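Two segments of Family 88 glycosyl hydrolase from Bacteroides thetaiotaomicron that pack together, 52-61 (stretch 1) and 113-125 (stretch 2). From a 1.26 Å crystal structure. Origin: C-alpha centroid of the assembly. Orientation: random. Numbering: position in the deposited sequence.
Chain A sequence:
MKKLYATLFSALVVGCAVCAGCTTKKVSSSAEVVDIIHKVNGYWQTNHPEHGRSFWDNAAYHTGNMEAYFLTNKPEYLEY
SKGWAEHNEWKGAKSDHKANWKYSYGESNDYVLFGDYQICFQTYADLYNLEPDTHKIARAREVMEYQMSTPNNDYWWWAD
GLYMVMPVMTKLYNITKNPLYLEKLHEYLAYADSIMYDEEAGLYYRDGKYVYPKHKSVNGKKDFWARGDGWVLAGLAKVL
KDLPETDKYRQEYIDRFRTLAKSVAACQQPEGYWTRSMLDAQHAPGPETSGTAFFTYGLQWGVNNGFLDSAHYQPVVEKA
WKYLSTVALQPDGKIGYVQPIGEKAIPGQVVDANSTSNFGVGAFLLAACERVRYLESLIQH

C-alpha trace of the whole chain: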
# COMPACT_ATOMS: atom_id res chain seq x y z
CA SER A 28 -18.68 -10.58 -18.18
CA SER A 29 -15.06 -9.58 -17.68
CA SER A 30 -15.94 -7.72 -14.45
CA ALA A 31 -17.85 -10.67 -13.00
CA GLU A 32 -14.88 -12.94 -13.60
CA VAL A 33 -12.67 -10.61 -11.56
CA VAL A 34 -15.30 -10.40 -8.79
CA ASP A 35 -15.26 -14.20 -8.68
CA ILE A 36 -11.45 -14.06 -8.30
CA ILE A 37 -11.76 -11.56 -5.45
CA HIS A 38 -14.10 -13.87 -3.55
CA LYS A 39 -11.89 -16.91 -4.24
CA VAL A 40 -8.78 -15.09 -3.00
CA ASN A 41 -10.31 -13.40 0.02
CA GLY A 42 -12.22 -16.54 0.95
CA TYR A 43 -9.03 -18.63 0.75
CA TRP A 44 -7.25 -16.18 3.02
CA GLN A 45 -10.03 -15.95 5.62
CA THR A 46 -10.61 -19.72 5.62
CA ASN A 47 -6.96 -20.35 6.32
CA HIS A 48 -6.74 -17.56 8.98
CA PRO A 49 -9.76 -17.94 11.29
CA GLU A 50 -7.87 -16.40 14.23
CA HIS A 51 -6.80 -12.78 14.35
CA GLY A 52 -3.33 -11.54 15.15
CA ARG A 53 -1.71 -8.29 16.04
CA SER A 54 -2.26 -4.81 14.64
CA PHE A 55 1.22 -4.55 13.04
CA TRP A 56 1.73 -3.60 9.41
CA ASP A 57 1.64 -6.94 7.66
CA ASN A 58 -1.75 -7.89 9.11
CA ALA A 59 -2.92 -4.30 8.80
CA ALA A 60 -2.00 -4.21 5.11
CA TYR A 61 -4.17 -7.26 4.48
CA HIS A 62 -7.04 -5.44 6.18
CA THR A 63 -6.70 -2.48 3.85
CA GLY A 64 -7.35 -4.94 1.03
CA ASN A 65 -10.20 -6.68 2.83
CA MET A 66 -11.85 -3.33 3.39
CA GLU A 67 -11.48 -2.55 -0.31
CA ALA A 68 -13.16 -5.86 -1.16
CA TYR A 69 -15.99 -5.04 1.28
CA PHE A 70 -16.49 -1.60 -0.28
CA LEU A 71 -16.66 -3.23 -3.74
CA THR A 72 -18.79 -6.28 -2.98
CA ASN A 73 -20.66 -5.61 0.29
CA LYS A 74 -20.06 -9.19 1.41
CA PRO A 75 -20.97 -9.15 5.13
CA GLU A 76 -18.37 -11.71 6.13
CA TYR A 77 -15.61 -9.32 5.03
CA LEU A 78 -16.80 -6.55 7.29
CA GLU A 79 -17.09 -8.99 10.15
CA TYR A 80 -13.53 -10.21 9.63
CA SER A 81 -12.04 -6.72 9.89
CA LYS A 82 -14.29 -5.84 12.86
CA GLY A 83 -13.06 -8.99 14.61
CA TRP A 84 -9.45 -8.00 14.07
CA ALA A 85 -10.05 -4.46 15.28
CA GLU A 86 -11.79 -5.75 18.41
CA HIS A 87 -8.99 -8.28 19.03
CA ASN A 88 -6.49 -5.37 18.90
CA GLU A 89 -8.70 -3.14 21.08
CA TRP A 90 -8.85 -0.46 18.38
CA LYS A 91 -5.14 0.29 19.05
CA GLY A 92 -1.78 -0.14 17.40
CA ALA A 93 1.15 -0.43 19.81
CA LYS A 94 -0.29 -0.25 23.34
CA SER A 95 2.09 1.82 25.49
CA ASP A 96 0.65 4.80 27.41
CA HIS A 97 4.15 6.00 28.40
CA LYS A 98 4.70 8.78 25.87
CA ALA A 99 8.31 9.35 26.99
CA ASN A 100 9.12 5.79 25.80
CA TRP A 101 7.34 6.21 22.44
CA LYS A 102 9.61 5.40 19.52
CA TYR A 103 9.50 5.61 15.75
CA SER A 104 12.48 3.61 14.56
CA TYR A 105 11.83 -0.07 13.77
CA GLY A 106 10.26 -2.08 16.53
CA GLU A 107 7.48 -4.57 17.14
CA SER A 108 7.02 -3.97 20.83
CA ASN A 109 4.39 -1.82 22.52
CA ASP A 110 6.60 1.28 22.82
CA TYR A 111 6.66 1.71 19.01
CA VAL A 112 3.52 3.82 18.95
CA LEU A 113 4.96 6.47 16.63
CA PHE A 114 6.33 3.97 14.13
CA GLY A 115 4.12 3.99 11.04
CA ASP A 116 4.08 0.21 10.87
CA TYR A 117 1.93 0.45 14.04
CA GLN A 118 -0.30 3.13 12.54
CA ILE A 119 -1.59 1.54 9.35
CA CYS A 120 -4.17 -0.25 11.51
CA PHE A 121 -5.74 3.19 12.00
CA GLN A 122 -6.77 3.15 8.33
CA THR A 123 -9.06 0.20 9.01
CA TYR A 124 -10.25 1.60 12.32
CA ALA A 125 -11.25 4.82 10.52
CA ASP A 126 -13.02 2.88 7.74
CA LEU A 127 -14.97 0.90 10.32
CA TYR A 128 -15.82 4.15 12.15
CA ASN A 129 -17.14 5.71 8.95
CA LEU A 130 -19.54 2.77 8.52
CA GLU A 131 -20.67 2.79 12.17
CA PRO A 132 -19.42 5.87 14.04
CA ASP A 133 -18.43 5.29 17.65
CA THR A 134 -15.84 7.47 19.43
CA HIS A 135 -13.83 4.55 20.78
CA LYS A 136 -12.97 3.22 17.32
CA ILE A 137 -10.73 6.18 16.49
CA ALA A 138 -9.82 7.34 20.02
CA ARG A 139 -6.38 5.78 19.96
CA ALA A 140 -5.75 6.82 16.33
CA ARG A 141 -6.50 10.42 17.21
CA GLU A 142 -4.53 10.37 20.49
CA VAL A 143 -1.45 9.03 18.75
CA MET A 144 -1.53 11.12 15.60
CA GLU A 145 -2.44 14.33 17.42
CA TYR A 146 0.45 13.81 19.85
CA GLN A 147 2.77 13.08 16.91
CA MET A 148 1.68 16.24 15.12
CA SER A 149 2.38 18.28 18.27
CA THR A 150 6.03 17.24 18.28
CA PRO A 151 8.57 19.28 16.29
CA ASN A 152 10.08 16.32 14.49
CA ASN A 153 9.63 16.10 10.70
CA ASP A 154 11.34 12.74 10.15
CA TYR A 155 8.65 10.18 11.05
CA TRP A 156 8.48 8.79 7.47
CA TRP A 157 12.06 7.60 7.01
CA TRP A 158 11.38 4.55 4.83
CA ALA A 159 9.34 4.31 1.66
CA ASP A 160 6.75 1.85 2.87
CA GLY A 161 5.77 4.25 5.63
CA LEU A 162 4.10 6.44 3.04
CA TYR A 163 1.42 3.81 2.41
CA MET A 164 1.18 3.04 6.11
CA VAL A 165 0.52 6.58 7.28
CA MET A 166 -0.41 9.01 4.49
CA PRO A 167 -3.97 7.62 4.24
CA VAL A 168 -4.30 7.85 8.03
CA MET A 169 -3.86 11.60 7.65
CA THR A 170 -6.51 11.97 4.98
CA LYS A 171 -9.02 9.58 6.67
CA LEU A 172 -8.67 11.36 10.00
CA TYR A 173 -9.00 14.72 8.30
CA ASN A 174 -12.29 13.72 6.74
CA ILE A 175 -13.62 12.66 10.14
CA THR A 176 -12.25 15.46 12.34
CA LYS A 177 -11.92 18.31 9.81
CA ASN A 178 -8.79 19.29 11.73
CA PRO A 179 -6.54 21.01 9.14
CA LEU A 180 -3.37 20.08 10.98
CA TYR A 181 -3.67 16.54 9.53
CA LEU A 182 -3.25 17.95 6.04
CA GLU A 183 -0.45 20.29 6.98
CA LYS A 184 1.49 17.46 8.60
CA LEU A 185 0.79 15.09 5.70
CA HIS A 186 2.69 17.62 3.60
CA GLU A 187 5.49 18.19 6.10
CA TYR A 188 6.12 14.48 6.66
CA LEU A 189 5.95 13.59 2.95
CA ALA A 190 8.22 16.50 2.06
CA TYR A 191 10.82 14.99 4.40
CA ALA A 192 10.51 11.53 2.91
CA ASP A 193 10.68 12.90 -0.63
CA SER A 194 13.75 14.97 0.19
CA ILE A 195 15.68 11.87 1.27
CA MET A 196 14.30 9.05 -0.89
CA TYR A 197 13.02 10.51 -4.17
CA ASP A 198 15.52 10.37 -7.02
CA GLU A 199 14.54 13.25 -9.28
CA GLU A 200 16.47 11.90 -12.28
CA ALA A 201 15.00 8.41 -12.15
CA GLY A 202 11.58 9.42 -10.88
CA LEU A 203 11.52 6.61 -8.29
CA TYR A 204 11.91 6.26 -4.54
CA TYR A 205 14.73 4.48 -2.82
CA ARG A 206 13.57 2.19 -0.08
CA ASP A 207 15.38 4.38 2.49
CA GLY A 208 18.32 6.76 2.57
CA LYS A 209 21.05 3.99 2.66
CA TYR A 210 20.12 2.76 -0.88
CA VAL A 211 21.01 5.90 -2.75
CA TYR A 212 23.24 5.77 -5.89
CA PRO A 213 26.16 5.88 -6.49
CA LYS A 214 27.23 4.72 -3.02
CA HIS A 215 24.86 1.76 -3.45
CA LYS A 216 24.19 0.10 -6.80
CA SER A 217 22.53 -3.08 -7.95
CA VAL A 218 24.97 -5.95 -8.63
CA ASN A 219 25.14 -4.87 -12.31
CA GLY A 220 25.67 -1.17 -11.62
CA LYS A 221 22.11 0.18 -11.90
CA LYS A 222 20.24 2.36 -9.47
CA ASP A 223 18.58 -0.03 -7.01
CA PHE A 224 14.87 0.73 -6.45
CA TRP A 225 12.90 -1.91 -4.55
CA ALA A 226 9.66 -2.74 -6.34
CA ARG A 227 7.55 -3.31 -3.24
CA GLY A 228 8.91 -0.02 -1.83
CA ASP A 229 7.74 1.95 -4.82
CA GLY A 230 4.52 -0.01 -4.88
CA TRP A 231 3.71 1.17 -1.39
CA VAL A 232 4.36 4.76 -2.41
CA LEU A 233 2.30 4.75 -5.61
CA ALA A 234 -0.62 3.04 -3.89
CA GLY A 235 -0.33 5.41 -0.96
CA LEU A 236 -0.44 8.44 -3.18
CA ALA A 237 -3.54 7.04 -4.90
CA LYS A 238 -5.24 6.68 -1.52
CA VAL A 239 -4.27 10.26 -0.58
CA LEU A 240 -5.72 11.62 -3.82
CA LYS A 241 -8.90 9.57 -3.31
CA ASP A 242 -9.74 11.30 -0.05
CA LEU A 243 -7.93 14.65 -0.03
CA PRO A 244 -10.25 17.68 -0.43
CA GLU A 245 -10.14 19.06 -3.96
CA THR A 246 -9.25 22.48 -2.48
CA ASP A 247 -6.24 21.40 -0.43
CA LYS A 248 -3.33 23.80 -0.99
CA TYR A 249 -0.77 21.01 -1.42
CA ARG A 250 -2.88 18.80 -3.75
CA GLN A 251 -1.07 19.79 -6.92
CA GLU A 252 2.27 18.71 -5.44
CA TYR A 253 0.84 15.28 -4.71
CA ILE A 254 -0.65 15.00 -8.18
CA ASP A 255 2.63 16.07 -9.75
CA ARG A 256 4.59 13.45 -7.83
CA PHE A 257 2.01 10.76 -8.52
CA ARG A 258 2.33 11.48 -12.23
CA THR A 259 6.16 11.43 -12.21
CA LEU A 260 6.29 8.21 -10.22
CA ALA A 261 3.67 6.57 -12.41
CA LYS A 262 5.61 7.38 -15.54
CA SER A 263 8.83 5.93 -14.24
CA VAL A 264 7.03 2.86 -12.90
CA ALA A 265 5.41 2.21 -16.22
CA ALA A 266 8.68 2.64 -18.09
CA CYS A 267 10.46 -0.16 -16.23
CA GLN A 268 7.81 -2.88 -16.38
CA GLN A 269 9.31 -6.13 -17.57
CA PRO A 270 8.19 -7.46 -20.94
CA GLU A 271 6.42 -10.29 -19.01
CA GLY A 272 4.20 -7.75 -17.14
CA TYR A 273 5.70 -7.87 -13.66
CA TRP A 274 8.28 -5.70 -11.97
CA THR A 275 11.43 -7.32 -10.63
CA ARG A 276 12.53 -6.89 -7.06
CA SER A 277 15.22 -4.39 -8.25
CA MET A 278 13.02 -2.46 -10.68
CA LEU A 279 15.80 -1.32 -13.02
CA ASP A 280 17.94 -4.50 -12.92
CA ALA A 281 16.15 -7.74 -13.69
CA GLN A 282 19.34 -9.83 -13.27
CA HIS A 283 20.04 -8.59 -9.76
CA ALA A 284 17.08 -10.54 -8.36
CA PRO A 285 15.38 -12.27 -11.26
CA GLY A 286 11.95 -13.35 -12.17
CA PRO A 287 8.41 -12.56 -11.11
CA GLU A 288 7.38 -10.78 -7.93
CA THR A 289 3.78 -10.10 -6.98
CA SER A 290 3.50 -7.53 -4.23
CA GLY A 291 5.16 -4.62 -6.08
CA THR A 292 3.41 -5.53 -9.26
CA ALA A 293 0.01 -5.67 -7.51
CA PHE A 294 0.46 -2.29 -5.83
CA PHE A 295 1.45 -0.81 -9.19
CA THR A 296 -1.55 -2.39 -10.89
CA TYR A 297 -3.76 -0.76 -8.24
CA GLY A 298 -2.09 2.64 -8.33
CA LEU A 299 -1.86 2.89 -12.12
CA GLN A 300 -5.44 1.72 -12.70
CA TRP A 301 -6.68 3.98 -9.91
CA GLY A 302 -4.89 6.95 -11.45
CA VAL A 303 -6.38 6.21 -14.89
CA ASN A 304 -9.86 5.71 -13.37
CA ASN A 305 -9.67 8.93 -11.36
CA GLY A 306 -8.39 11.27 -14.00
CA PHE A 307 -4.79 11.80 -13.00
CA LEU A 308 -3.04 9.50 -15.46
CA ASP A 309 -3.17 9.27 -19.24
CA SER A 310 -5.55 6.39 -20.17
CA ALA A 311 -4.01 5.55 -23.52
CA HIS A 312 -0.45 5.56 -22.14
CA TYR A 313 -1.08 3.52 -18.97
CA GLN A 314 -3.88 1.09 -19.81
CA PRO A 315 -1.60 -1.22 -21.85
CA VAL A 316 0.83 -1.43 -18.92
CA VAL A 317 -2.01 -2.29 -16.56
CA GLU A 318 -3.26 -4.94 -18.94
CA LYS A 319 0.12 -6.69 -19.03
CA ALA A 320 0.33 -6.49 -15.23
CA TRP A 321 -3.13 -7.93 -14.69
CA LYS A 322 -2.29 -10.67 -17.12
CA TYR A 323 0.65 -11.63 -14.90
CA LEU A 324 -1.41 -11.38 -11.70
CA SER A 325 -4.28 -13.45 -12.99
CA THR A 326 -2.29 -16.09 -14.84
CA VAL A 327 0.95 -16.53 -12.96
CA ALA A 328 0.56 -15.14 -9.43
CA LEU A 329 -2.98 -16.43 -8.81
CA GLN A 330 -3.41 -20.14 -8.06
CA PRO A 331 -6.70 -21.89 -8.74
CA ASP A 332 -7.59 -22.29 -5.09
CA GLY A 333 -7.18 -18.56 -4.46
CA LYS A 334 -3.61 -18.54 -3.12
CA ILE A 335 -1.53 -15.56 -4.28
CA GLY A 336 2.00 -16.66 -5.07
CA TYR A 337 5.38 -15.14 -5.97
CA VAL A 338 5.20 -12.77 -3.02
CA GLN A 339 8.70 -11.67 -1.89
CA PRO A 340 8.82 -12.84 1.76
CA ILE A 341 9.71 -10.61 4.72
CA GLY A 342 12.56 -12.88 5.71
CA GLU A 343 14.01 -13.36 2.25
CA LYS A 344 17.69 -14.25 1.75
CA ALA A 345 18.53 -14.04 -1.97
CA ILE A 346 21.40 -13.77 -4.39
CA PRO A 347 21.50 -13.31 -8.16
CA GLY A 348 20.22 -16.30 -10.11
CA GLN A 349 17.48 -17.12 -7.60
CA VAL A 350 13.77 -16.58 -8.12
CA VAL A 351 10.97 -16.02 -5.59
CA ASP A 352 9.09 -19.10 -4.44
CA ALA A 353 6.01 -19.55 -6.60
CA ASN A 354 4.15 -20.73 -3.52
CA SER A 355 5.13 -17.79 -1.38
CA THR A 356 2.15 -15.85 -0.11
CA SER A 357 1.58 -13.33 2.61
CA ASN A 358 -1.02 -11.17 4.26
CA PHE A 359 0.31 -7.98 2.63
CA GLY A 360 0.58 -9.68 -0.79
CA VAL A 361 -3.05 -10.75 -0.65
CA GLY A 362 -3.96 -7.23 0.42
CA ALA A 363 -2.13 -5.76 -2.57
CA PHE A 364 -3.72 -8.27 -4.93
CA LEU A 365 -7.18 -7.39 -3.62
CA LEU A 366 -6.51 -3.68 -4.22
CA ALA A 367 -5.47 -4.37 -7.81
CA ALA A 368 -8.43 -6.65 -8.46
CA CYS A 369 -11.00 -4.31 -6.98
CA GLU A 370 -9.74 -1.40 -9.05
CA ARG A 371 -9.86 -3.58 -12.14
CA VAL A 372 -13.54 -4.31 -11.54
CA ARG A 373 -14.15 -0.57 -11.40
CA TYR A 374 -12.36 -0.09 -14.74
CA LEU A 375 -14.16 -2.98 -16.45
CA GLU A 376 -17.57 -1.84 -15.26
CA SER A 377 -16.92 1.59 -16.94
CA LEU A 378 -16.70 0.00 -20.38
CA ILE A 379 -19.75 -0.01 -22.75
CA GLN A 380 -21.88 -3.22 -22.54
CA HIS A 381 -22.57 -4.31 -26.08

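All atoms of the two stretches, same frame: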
# COMPACT_ATOMS: atom_id res chain seq x y z
N GLY A 52 -4.59 -11.90 14.53
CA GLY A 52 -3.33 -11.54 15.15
C GLY A 52 -3.20 -10.06 15.36
O GLY A 52 -4.18 -9.33 15.32
N ARG A 53 -1.97 -9.63 15.57
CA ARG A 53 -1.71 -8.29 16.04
C ARG A 53 -1.99 -7.23 14.97
O ARG A 53 -2.21 -7.53 13.78
CB ARG A 53 -0.29 -8.19 16.60
CG ARG A 53 0.80 -8.42 15.59
CD ARG A 53 2.17 -8.28 16.24
NE ARG A 53 3.20 -8.56 15.27
CZ ARG A 53 4.49 -8.63 15.56
NH1 ARG A 53 4.92 -8.41 16.80
NH2 ARG A 53 5.32 -8.93 14.60
N SER A 54 -1.90 -5.99 15.45
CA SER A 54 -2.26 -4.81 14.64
C SER A 54 -1.14 -4.32 13.72
O SER A 54 -1.37 -3.39 12.96
CB SER A 54 -2.64 -3.66 15.61
OG SER A 54 -1.45 -3.12 16.21
N PHE A 55 0.02 -4.95 13.78
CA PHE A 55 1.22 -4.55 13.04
C PHE A 55 1.02 -4.60 11.53
O PHE A 55 0.05 -5.21 11.02
CB PHE A 55 2.37 -5.47 13.50
CG PHE A 55 3.78 -4.99 13.22
CD1 PHE A 55 4.24 -3.75 13.64
CD2 PHE A 55 4.70 -5.87 12.65
CE1 PHE A 55 5.57 -3.38 13.45
CE2 PHE A 55 6.01 -5.50 12.45
CZ PHE A 55 6.43 -4.25 12.84
N TRP A 56 1.95 -3.99 10.81
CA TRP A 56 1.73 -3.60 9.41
C TRP A 56 1.32 -4.71 8.49
O TRP A 56 0.58 -4.46 7.55
CB TRP A 56 2.95 -2.89 8.83
CG TRP A 56 4.10 -3.80 8.57
CD1 TRP A 56 5.08 -4.15 9.46
CD2 TRP A 56 4.38 -4.52 7.36
NE1 TRP A 56 5.95 -5.04 8.87
CE2 TRP A 56 5.53 -5.27 7.58
CE3 TRP A 56 3.74 -4.60 6.11
CZ2 TRP A 56 6.07 -6.11 6.61
CZ3 TRP A 56 4.28 -5.45 5.15
CH2 TRP A 56 5.43 -6.20 5.42
N ASP A 57 1.89 -5.89 8.66
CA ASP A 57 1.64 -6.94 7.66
C ASP A 57 0.17 -7.39 7.74
O ASP A 57 -0.49 -7.53 6.71
CB ASP A 57 2.65 -8.07 7.81
CG ASP A 57 2.68 -8.73 9.21
OD1 ASP A 57 2.53 -8.05 10.27
OD2 ASP A 57 2.90 -9.96 9.25
N ASN A 58 -0.33 -7.58 8.95
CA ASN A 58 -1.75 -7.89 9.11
C ASN A 58 -2.59 -6.70 8.72
O ASN A 58 -3.63 -6.84 8.03
CB ASN A 58 -2.06 -8.29 10.55
CG ASN A 58 -1.47 -9.61 10.93
OD1 ASN A 58 -1.23 -10.47 10.09
ND2 ASN A 58 -1.23 -9.77 12.22
N ALA A 59 -2.16 -5.51 9.10
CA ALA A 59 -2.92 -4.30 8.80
C ALA A 59 -3.03 -4.04 7.30
O ALA A 59 -4.04 -3.53 6.82
CB ALA A 59 -2.34 -3.12 9.52
N ALA A 60 -1.99 -4.39 6.55
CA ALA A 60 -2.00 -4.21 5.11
C ALA A 60 -3.03 -5.12 4.48
O ALA A 60 -3.75 -4.71 3.57
CB ALA A 60 -0.60 -4.42 4.53
N TYR A 61 -3.10 -6.37 4.91
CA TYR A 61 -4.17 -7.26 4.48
C TYR A 61 -5.52 -6.59 4.69
O TYR A 61 -6.37 -6.58 3.79
CB TYR A 61 -4.13 -8.64 5.19
CG TYR A 61 -5.43 -9.35 4.97
CD1 TYR A 61 -5.74 -9.93 3.75
CD2 TYR A 61 -6.44 -9.28 5.92
CE1 TYR A 61 -7.01 -10.45 3.49
CE2 TYR A 61 -7.69 -9.81 5.67
CZ TYR A 61 -7.98 -10.38 4.46
OH TYR A 61 -9.26 -10.86 4.23
N LEU A 113 4.74 5.46 17.66
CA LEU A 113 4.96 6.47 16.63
C LEU A 113 5.57 5.94 15.34
O LEU A 113 5.84 6.71 14.42
CB LEU A 113 5.79 7.63 17.19
CG LEU A 113 5.15 8.38 18.36
CD1 LEU A 113 6.15 9.39 18.91
CD2 LEU A 113 3.84 8.99 17.92
N PHE A 114 5.82 4.64 15.31
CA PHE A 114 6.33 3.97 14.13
C PHE A 114 5.16 3.67 13.21
O PHE A 114 4.20 3.00 13.61
CB PHE A 114 7.02 2.68 14.56
CG PHE A 114 7.65 1.89 13.44
CD1 PHE A 114 8.26 2.49 12.33
CD2 PHE A 114 7.66 0.51 13.53
CE1 PHE A 114 8.84 1.73 11.35
CE2 PHE A 114 8.22 -0.25 12.53
CZ PHE A 114 8.79 0.37 11.44
N GLY A 115 5.22 4.15 11.96
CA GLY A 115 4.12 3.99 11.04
C GLY A 115 3.67 2.59 10.80
O GLY A 115 2.47 2.38 10.48
N ASP A 116 4.55 1.60 10.96
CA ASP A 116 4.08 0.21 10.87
C ASP A 116 3.03 -0.17 11.92
O ASP A 116 2.29 -1.13 11.72
CB ASP A 116 5.26 -0.75 10.93
CG ASP A 116 6.03 -0.88 9.61
OD1 ASP A 116 5.59 -0.32 8.60
OD2 ASP A 116 7.04 -1.62 9.63
N TYR A 117 2.95 0.60 13.01
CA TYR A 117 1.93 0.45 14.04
C TYR A 117 0.82 1.46 13.92
O TYR A 117 -0.01 1.59 14.86
CB TYR A 117 2.55 0.42 15.45
CG TYR A 117 2.77 -0.96 16.00
CD1 TYR A 117 1.73 -1.88 16.05
CD2 TYR A 117 4.01 -1.30 16.50
CE1 TYR A 117 1.93 -3.14 16.61
CE2 TYR A 117 4.22 -2.54 17.06
CZ TYR A 117 3.18 -3.45 17.11
OH TYR A 117 3.41 -4.70 17.63
N GLN A 118 0.74 2.15 12.79
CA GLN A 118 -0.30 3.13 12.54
C GLN A 118 -1.19 2.81 11.35
O GLN A 118 -2.27 3.36 11.23
CB GLN A 118 0.33 4.50 12.39
CG GLN A 118 1.11 4.95 13.62
CD GLN A 118 1.82 6.26 13.42
OE1 GLN A 118 2.11 6.65 12.29
NE2 GLN A 118 2.17 6.94 14.53
N ILE A 119 -0.73 1.91 10.47
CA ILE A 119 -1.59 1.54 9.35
C ILE A 119 -2.88 0.93 9.82
O ILE A 119 -3.92 1.08 9.14
CB ILE A 119 -0.84 0.67 8.32
CG1 ILE A 119 -1.83 0.03 7.30
CG2 ILE A 119 0.03 -0.38 8.96
CD1 ILE A 119 -1.16 -0.65 6.11
N CYS A 120 -2.90 0.25 10.96
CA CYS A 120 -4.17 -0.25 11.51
C CYS A 120 -5.24 0.85 11.62
O CYS A 120 -6.41 0.57 11.49
CB CYS A 120 -3.92 -0.93 12.85
SG CYS A 120 -3.24 0.10 14.15
N PHE A 121 -4.81 2.08 11.89
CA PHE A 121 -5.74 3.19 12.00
C PHE A 121 -6.54 3.41 10.73
O PHE A 121 -7.65 3.95 10.81
CB PHE A 121 -5.02 4.49 12.38
CG PHE A 121 -4.18 4.46 13.66
CD1 PHE A 121 -4.40 3.55 14.67
CD2 PHE A 121 -3.21 5.45 13.86
CE1 PHE A 121 -3.65 3.59 15.84
CE2 PHE A 121 -2.47 5.50 15.01
CZ PHE A 121 -2.68 4.57 16.01
N GLN A 122 -5.99 3.03 9.57
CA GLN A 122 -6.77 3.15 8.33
C GLN A 122 -8.05 2.33 8.40
O GLN A 122 -9.14 2.78 8.00
CB GLN A 122 -5.97 2.70 7.12
CG GLN A 122 -4.72 3.52 6.87
CD GLN A 122 -4.02 3.15 5.58
OE1 GLN A 122 -4.69 2.82 4.58
NE2 GLN A 122 -2.69 3.24 5.55
N THR A 123 -7.91 1.10 8.87
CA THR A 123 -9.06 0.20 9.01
C THR A 123 -9.98 0.65 10.14
O THR A 123 -11.20 0.63 9.98
CB THR A 123 -8.58 -1.25 9.16
OG1 THR A 123 -7.95 -1.63 7.92
CG2 THR A 123 -9.72 -2.18 9.40
N TYR A 124 -9.40 1.12 11.24
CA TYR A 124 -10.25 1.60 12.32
C TYR A 124 -11.11 2.77 11.85
O TYR A 124 -12.31 2.84 12.18
CB TYR A 124 -9.45 1.97 13.54
CG TYR A 124 -8.58 0.88 14.11
CD1 TYR A 124 -8.77 -0.47 13.82
CD2 TYR A 124 -7.51 1.21 14.91
CE1 TYR A 124 -7.92 -1.43 14.32
CE2 TYR A 124 -6.66 0.25 15.43
CZ TYR A 124 -6.87 -1.08 15.15
OH TYR A 124 -6.06 -2.08 15.62
N ALA A 125 -10.52 3.68 11.08
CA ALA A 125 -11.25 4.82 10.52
C ALA A 125 -12.32 4.37 9.55
O ALA A 125 -13.44 4.91 9.55
CB ALA A 125 -10.29 5.78 9.85
O HOH W 1 -0.55 -0.96 12.24
O HOH W 2 -5.31 -1.44 8.39

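How does the contact begin, at the loop end of stretch 1? Arg53 only grazes it: its CA-to-CB bond points sideways, and the chain beyond is extended (chi2 and chi3 both t), so that the aliphatic CD lies 4.0 Å from Tyr117 OH, and its position is otherwise exposed. Its backbone matters more to stretch 1 itself, because Asn58 ND2 donates to Arg53 O at 2.9 Å and ties the loop to the first turn of the helix. Ser54 is buried and points toward stretch 2. Its OG sits at the edge of the Tyr117 ring, 3.4 Å from CE1 of Tyr117, while Ser54 CB meets Tyr124 OH at 3.8 Å and Cys120 SG at 4.1 Å. A small side chain fits among these three neighbours.

What joins the backbones if no direct hydrogen bond crosses between the stretches? Water 1 does part of the work, donating to Ser54 O at 2.7 Å and to Asp116 O at 2.9 Å, and accepting from Cys120 N at 2.9 Å. It thereby satisfies polar groups of both stretches within a buried contact.

How do the aromatic residues pack? Phe55, at the N-cap position before the helix, directs the edge of its ring toward the face of Tyr117, with centroids 4.8 Å apart and planes at 52°; the nearest atoms, Phe55 CD1 and Tyr117 CE2, are 3.6 Å apart. The same phenyl ring reaches back to earlier residues of stretch 2, where Phe55 CE1 approaches Asp116 CB at 3.7 Å and Phe114 CE2 at 4.2 Å. Trp56 N comes within 3.0 Å of Asp116 O, but the angle is too poor for a hydrogen bond. Trp56 points toward stretch 2 in a p rotamer that brings CD1 of Trp56 to 3.2 Å from Asp116 OD2; Trp56 CB, set by the backbone, lies 3.9 Å from Ile119 CG2. Asp57 points away and takes no part.

Why do alanines suit the helix that follows? Backbone hydrogen bonds from Ala59 N to Phe55 O and from Ala60 N to Trp56 O form its turns, and the small side chain of Ala59 fits where its CA lies 5.0 Å from Cys120 CA. Ala59 CB points toward stretch 2, lying 3.7 Å from Ile119 CG2 and 4.3 Å from Cys120 CB. Water 2 closes this end, donating to Ala59 O at 2.9 Å and Ile119 O at 3.0 Å while accepting from Thr123 OG1 at 2.7 Å. Ala60 lies sideways, yet its CB is 4.1 Å from Ile119 CD1, so branched Ile119 touches Trp56 and both alanines. Tyr61 points away and takes no part.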